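Local coordinates for protein type-2 restriction enzyme AgeI (Thalassobius gelatinovorus, PDB 5DWA) that recognises the double-stranded DNA sequence 5'-ACCGGT-3' and cleaves after its A, as a type II restriction endonuclease of the PD-(D/E)XK nuclease group, at residues M1-L5 and H14-V20; A99-R103 and G261-Q265. All coordinates share one frame; numbering follows the deposited sequence. Where two conformers were deposited one is given.

Interaction 1. Residues M1-L5 and H14-V20; sequences MRLDL and HVMLDNV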
ATOM      1  N   MET A   1      14.608   0.284  29.658  1.00 23.94           N
ATOM      2  CA  MET A   1      14.913   1.704  29.806  1.00 23.46           C
ATOM      3  C   MET A   1      13.744   2.561  29.341  1.00 23.46           C
ATOM      4  O   MET A   1      12.887   2.100  28.589  1.00 24.20           O
ATOM      5  CB  MET A   1      16.165   2.072  29.011  1.00 23.10           C
ATOM      6  CG  MET A   1      15.981   1.955  27.504  1.00 24.03           C
ATOM      7  SD  MET A   1      17.460   2.337  26.558  1.00 25.74           S
ATOM      8  CE  MET A   1      17.470   4.123  26.639  1.00 26.48           C
ATOM      9  N   ARG A   2      13.710   3.810  29.788  1.00 23.16           N
ATOM     10  CA  ARG A   2      12.751   4.762  29.252  1.00 22.06           C
ATOM     11  C   ARG A   2      13.351   5.416  28.018  1.00 22.92           C
ATOM     12  O   ARG A   2      14.406   6.045  28.089  1.00 23.70           O
ATOM     13  CB  ARG A   2      12.367   5.826  30.281  1.00 21.71           C
ATOM     14  CG  ARG A   2      11.239   6.730  29.802  1.00 22.78           C
ATOM     15  CD  ARG A   2      11.072   7.957  30.674  1.00 24.12           C
ATOM     16  NE  ARG A   2      12.065   8.975  30.351  1.00 24.85           N
ATOM     17  CZ  ARG A   2      12.240  10.094  31.044  1.00 25.44           C
ATOM     18  NH1 ARG A   2      11.491  10.341  32.111  1.00 26.42           N
ATOM     19  NH2 ARG A   2      13.167  10.962  30.670  1.00 25.53           N
ATOM     20  N   LEU A   3      12.682   5.253  26.883  1.00 23.22           N
ATOM     21  CA  LEU A   3      13.116   5.888  25.648  1.00 23.51           C
ATOM     22  C   LEU A   3      12.560   7.293  25.524  1.00 22.74           C
ATOM     23  O   LEU A   3      11.377   7.518  25.754  1.00 23.80           O
ATOM     24  CB  LEU A   3      12.682   5.058  24.439  1.00 25.38           C
ATOM     25  CG  LEU A   3      13.754   4.216  23.756  1.00 28.39           C
ATOM     26  CD1 LEU A   3      13.149   3.487  22.567  1.00 27.35           C
ATOM     27  CD2 LEU A   3      14.918   5.084  23.318  1.00 30.38           C
ATOM     28  N   ASP A   4      13.419   8.237  25.156  1.00 22.89           N
ATOM     29  CA  ASP A   4      12.982   9.599  24.894  1.00 25.10           C
ATOM     30  C   ASP A   4      12.957   9.826  23.392  1.00 26.18           C
ATOM     31  O   ASP A   4      13.988   9.757  22.725  1.00 27.82           O
ATOM     32  CB  ASP A   4      13.903  10.608  25.579  1.00 27.27           C
ATOM     33  CG  ASP A   4      14.015  10.369  27.068  1.00 30.18           C
ATOM     34  OD1 ASP A   4      13.018   9.924  27.675  1.00 31.39           O
ATOM     35  OD2 ASP A   4      15.104  10.616  27.630  1.00 32.05           O
ATOM     36  N   LEU A   5      11.772  10.086  22.857  1.00 25.64           N
ATOM     37  CA  LEU A   5      11.611  10.200  21.414  1.00 25.43           C
ATOM     38  C   LEU A   5      11.374  11.634  20.992  1.00 27.85           C
ATOM     39  O   LEU A   5      10.439  12.281  21.459  1.00 28.42           O
ATOM     40  CB  LEU A   5      10.459   9.318  20.934  1.00 25.00           C
ATOM     41  CG  LEU A   5      10.527   7.850  21.360  1.00 24.89           C
ATOM     42  CD1 LEU A   5       9.367   7.072  20.760  1.00 25.34           C
ATOM     43  CD2 LEU A   5      11.870   7.230  20.998  1.00 25.94           C
ATOM     44  N   HIS A  14       7.663   9.553  25.366  1.00 25.02           N
ATOM     45  CA  HIS A  14       8.384   8.513  26.069  1.00 25.21           C
ATOM     46  C   HIS A  14       7.696   7.194  25.821  1.00 22.88           C
ATOM     47  O   HIS A  14       6.482   7.143  25.624  1.00 23.25           O
ATOM     48  CB  HIS A  14       8.452   8.814  27.566  1.00 28.04           C
ATOM     49  CG  HIS A  14       8.962  10.186  27.871  1.00 31.24           C
ATOM     50  ND1 HIS A  14      10.307  10.475  27.961  1.00 32.99           N
ATOM     51  CD2 HIS A  14       8.309  11.353  28.080  1.00 32.42           C
ATOM     52  CE1 HIS A  14      10.460  11.762  28.223  1.00 33.23           C
ATOM     53  NE2 HIS A  14       9.263  12.316  28.298  1.00 33.59           N
ATOM     54  N   VAL A  15       8.487   6.135  25.803  1.00 20.26           N
ATOM     55  CA  VAL A  15       7.947   4.791  25.732  1.00 20.92           C
ATOM     56  C   VAL A  15       8.953   3.889  26.433  1.00 21.06           C
ATOM     57  O   VAL A  15      10.158   4.145  26.396  1.00 22.36           O
ATOM     58  CB  VAL A  15       7.690   4.337  24.264  1.00 21.67           C
ATOM     59  CG1 VAL A  15       8.999   4.187  23.504  1.00 22.60           C
ATOM     60  CG2 VAL A  15       6.893   3.031  24.233  1.00 22.47           C
ATOM     61  N   MET A  16       8.473   2.844  27.096  0.55 20.99           N
ATOM     62  CA  MET A  16       9.382   1.931  27.778  0.55 20.99           C
ATOM     63  C   MET A  16       9.903   0.859  26.827  0.55 20.56           C
ATOM     64  O   MET A  16       9.134   0.226  26.104  0.55 20.60           O
ATOM     65  CB  MET A  16       8.694   1.284  28.980  0.55 22.56           C
ATOM     66  CG  MET A  16       8.281   2.282  30.053  0.55 24.04           C
ATOM     67  SD  MET A  16       9.678   3.220  30.707  0.55 25.40           S
ATOM     68  CE  MET A  16      10.676   1.893  31.375  0.55 25.10           C
ATOM     69  N   LEU A  17      11.218   0.678  26.837  1.00 19.81           N
ATOM     70  CA  LEU A  17      11.894  -0.297  26.000  1.00 20.06           C
ATOM     71  C   LEU A  17      12.489  -1.368  26.906  1.00 21.11           C
ATOM     72  O   LEU A  17      13.617  -1.234  27.398  1.00 21.77           O
ATOM     73  CB  LEU A  17      12.971   0.375  25.148  1.00 19.04           C
ATOM     74  CG  LEU A  17      13.732  -0.514  24.167  1.00 21.19           C
ATOM     75  CD1 LEU A  17      12.784  -1.029  23.086  1.00 21.39           C
ATOM     76  CD2 LEU A  17      14.910   0.240  23.559  1.00 22.42           C
ATOM     77  N   ASP A  18      11.704  -2.418  27.137  1.00 21.51           N
ATOM     78  CA  ASP A  18      12.052  -3.484  28.072  1.00 23.40           C
ATOM     79  C   ASP A  18      13.283  -4.271  27.650  1.00 22.47           C
ATOM     80  O   ASP A  18      13.485  -4.536  26.465  1.00 22.22           O
ATOM     81  CB  ASP A  18      10.872  -4.445  28.232  1.00 26.98           C
ATOM     82  CG  ASP A  18       9.600  -3.739  28.645  1.00 31.13           C
ATOM     83  OD1 ASP A  18       9.659  -2.909  29.575  1.00 32.39           O
ATOM     84  OD2 ASP A  18       8.544  -4.011  28.037  1.00 33.73           O
ATOM     85  N   ASN A  19      14.092  -4.646  28.640  1.00 22.88           N
ATOM     86  CA  ASN A  19      15.299  -5.452  28.441  1.00 21.72           C
ATOM     87  C   ASN A  19      16.302  -4.835  27.473  1.00 21.06           C
ATOM     88  O   ASN A  19      16.995  -5.539  26.736  1.00 23.01           O
ATOM     89  CB  ASN A  19      14.917  -6.861  27.991  1.00 23.33           C
ATOM     90  CG  ASN A  19      14.218  -7.637  29.088  1.00 25.96           C
ATOM     91  OD1 ASN A  19      14.824  -7.960  30.113  1.00 27.67           O
ATOM     92  ND2 ASN A  19      12.936  -7.913  28.898  1.00 26.13           N
ATOM     93  N   VAL A  20      16.366  -3.509  27.488  1.00 20.37           N
ATOM     94  CA  VAL A  20      17.424  -2.769  26.819  1.00 20.13           C
ATOM     95  C   VAL A  20      17.954  -1.744  27.803  1.00 22.08           C
ATOM     96  O   VAL A  20      17.195  -0.920  28.305  1.00 23.29           O
ATOM     97  CB  VAL A  20      16.934  -2.051  25.547  1.00 19.43           C
ATOM     98  CG1 VAL A  20      18.077  -1.273  24.900  1.00 19.47           C
ATOM     99  CG2 VAL A  20      16.339  -3.049  24.568  1.00 19.07           C
TER
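Leu3 and Val15 form a hydrogen-bonded antiparallel pair, and their side chains leave the two strands on the same face. Val15 CG1 is the bump: it fills the hollow between Leu5 CD1 and Leu3 CB, 3.9 Å from the latter. Further along, Leu3 CD1 lies against CB and CD2 of Leu17, with CD2 at 3.8 Å. This face is buried. Tyr25 of helix 22-36 and His69 of helix 63-78 pack on Leu3.

The other face carries Arg2, Asp4, His14 and Met16 and is exposed. In the Met16 conformer described, SD lies against CA and CB of Arg2, and CE reaches Met1 O. His14 ND1 donates to Asp4 OD1 over 2.8 Å. The oxygen lies in the ring plane, but the bond is bent (135° at the hydrogen), and the carboxylate stands perpendicular to the ring. Arg2 NE is 3.0 Å from Asp4 OD1, on its syn side, in a salt bridge, with the oxygen tilted out of the guanidinium plane. A bend at chi3 (79°) brings the guanidinium across His14, whose ND1 lies over one of its faces near the rim without a hydrogen bond. Two donors thus hold OD1.

At the chain start, Met1 N donates to Leu17 O at 2.9 Å and to Val20 O at 3.2 Å. Met1 O accepts from Leu17 N. These bonds tie the N-terminus to the type II turn Leu17-Val20. Strands 2-8 and 11-16 make a two-stranded antiparallel beta hairpin.

Interaction 2. Residues A99-R103 and G261-Q265; sequences ALVER and GFSGQ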
ATOM      1  N   ALA A  99      17.649  -9.401   6.850  1.00 12.05           N
ATOM      2  CA  ALA A  99      17.797  -9.906   8.208  1.00 12.82           C
ATOM      3  C   ALA A  99      17.304 -11.352   8.344  1.00 12.20           C
ATOM      4  O   ALA A  99      17.943 -12.152   9.025  1.00 12.42           O
ATOM      5  CB  ALA A  99      17.061  -9.000   9.187  1.00 13.35           C
ATOM      6  N   LEU A 100      16.184 -11.691   7.706  1.00 12.03           N
ATOM      7  CA  LEU A 100      15.668 -13.059   7.760  1.00 13.18           C
ATOM      8  C   LEU A 100      16.682 -14.054   7.192  1.00 12.56           C
ATOM      9  O   LEU A 100      16.934 -15.107   7.782  1.00 12.98           O
ATOM     10  CB  LEU A 100      14.347 -13.184   6.998  1.00 14.15           C
ATOM     11  CG  LEU A 100      13.121 -12.635   7.711  1.00 13.91           C
ATOM     12  CD1 LEU A 100      11.951 -12.613   6.728  1.00 15.36           C
ATOM     13  CD2 LEU A 100      12.792 -13.488   8.927  1.00 13.87           C
ATOM     14  N   VAL A 101      17.262 -13.710   6.045  1.00 12.49           N
ATOM     15  CA  VAL A 101      18.227 -14.576   5.375  1.00 12.92           C
ATOM     16  C   VAL A 101      19.498 -14.715   6.214  1.00 15.04           C
ATOM     17  O   VAL A 101      20.000 -15.830   6.418  1.00 15.37           O
ATOM     18  CB  VAL A 101      18.581 -14.038   3.980  1.00 12.97           C
ATOM     19  CG1 VAL A 101      19.741 -14.827   3.370  1.00 14.35           C
ATOM     20  CG2 VAL A 101      17.368 -14.082   3.071  1.00 12.75           C
ATOM     21  N   GLU A 102      19.991 -13.589   6.721  1.00 14.71           N
ATOM     22  CA  GLU A 102      21.209 -13.575   7.534  1.00 15.64           C
ATOM     23  C   GLU A 102      21.048 -14.406   8.808  1.00 16.04           C
ATOM     24  O   GLU A 102      21.949 -15.164   9.188  1.00 17.37           O
ATOM     25  CB  GLU A 102      21.591 -12.136   7.892  1.00 18.61           C
ATOM     26  CG  GLU A 102      22.873 -12.000   8.712  1.00 21.20           C
ATOM     27  CD  GLU A 102      24.119 -12.233   7.888  1.00 23.72           C
ATOM     28  OE1 GLU A 102      24.180 -11.749   6.736  1.00 25.68           O
ATOM     29  OE2 GLU A 102      25.038 -12.909   8.390  1.00 24.79           O
ATOM     30  N   ARG A 103      19.898 -14.274   9.462  0.56 14.69           N
ATOM     31  CA  ARG A 103      19.681 -14.941  10.742  0.56 15.37           C
ATOM     32  C   ARG A 103      19.431 -16.435  10.580  0.56 16.37           C
ATOM     33  O   ARG A 103      19.945 -17.239  11.362  0.56 17.21           O
ATOM     34  CB  ARG A 103      18.511 -14.299  11.496  0.56 15.26           C
ATOM     35  CG  ARG A 103      18.233 -14.907  12.870  0.56 16.60           C
ATOM     36  CD  ARG A 103      17.070 -15.888  12.812  0.56 17.19           C
ATOM     37  NE  ARG A 103      16.721 -16.455  14.115  0.56 17.24           N
ATOM     38  CZ  ARG A 103      17.137 -17.638  14.555  0.56 17.27           C
ATOM     39  NH1 ARG A 103      17.933 -18.388  13.803  0.56 17.53           N
ATOM     40  NH2 ARG A 103      16.760 -18.073  15.750  0.56 18.09           N
ATOM     41  N   GLY A 261      11.180 -14.664  19.816  1.00 19.76           N
ATOM     42  CA  GLY A 261      12.269 -13.720  19.677  1.00 20.05           C
ATOM     43  C   GLY A 261      12.961 -13.975  18.350  1.00 19.94           C
ATOM     44  O   GLY A 261      12.638 -14.938  17.647  1.00 20.50           O
ATOM     45  N   PHE A 262      13.916 -13.129  17.995  1.00 20.21           N
ATOM     46  CA  PHE A 262      14.531 -13.215  16.678  1.00 20.37           C
ATOM     47  C   PHE A 262      15.900 -13.880  16.724  1.00 23.95           C
ATOM     48  O   PHE A 262      16.183 -14.785  15.944  1.00 26.25           O
ATOM     49  CB  PHE A 262      14.635 -11.823  16.055  1.00 17.83           C
ATOM     50  CG  PHE A 262      15.044 -11.832  14.614  1.00 17.48           C
ATOM     51  CD1 PHE A 262      14.141 -12.194  13.627  1.00 18.41           C
ATOM     52  CD2 PHE A 262      16.324 -11.452  14.241  1.00 17.73           C
ATOM     53  CE1 PHE A 262      14.509 -12.189  12.293  1.00 19.20           C
ATOM     54  CE2 PHE A 262      16.705 -11.449  12.906  1.00 18.42           C
ATOM     55  CZ  PHE A 262      15.791 -11.822  11.931  1.00 19.67           C
ATOM     56  N   SER A 263      16.747 -13.433  17.638  1.00 25.65           N
ATOM     57  CA  SER A 263      18.075 -14.009  17.775  1.00 27.36           C
ATOM     58  C   SER A 263      18.007 -15.406  18.382  1.00 28.21           C
ATOM     59  O   SER A 263      17.062 -15.735  19.103  1.00 29.81           O
ATOM     60  CB  SER A 263      18.956 -13.107  18.635  1.00 27.86           C
ATOM     61  OG  SER A 263      18.484 -13.089  19.967  1.00 30.09           O
ATOM     62  N   GLY A 264      19.016 -16.219  18.086  1.00 27.11           N
ATOM     63  CA  GLY A 264      19.082 -17.577  18.595  1.00 27.29           C
ATOM     64  C   GLY A 264      19.594 -18.555  17.551  1.00 27.59           C
ATOM     65  O   GLY A 264      20.157 -18.154  16.530  1.00 26.65           O
ATOM     66  N   GLN A 265      19.407 -19.846  17.819  1.00 27.95           N
ATOM     67  CA  GLN A 265      19.718 -20.901  16.856  1.00 29.39           C
ATOM     68  C   GLN A 265      18.432 -21.472  16.271  1.00 28.82           C
ATOM     69  O   GLN A 265      17.770 -20.820  15.465  1.00 28.62           O
ATOM     70  CB  GLN A 265      20.543 -22.007  17.512  1.00 32.15           C
ATOM     71  CG  GLN A 265      21.988 -21.618  17.781  1.00 34.88           C
ATOM     72  CD  GLN A 265      22.780 -21.410  16.506  1.00 37.08           C
ATOM     73  OE1 GLN A 265      23.006 -22.347  15.745  1.00 37.86           O
ATOM     74  NE2 GLN A 265      23.199 -20.175  16.264  1.00 38.24           N
TER
HETATM   75  O   HOH W   1      14.406 -17.166  17.153  1.00 29.84           O
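Phe262 packs on Ala99, Leu100 and Arg103 of helix 84-109. It belongs to the loop that follows strand 257-259, an outermost strand of the six-stranded mixed sheet in this PD-(D/E)XK nuclease. The tight part is the Phe262 ring with the buried Arg103. Leu100 CD2 comes to the ring edge, 4.0 Å from Phe262 CE1, and Ala99 CB lies 4.1 Å from Phe262 CZ. Phe51 and Tyr240 also meet this ring, so it is buried.

Arg103 has two conformers, and what follows holds for the one described. Its CG lies over the face of the Phe262 ring, 4.2 Å from the centroid, in a CH-pi contact. A bend at chi2 (-100°) carries the guanidinium past the ring to the loop backbone. The planes of guanidinium and ring are 82° apart. NE lies only 2.5 Å from Phe262 O, so the length of that hydrogen bond is doubtful.

The solvent side is looser. Gly264 and Gln265 are exposed there, and a water bridges Arg103 NH2 to Gly261 O. At the end of the side chain, Arg103 NH1 and NH2 grip one backbone oxygen, Gln265 O, at 3.0 and 2.9 Å, with the oxygen close to the guanidinium plane.

Overall arrangement
Interaction 1 is complete within the first 20 residues; interaction 2 begins only at residue 99. Their centres are 23 Å apart, and their nearest atoms, about 10 Å apart, do not touch. They share no helix or strand. Interaction 1 closes the N-terminal hairpin, which packs on helices 22-36 and 63-78, away from the chain centre. Interaction 2 lies deeper, and its two segments are separated by 157 residues. It joins helix 84-109 to the loop between strand 257-259 and helix 268-277, beside helix 43-57. One contact is therefore local, and the other draws distant parts of the chain together. Both lie about 9 to 10 Å from the bound DNA at their nearest atoms, and neither touches the second protein chain.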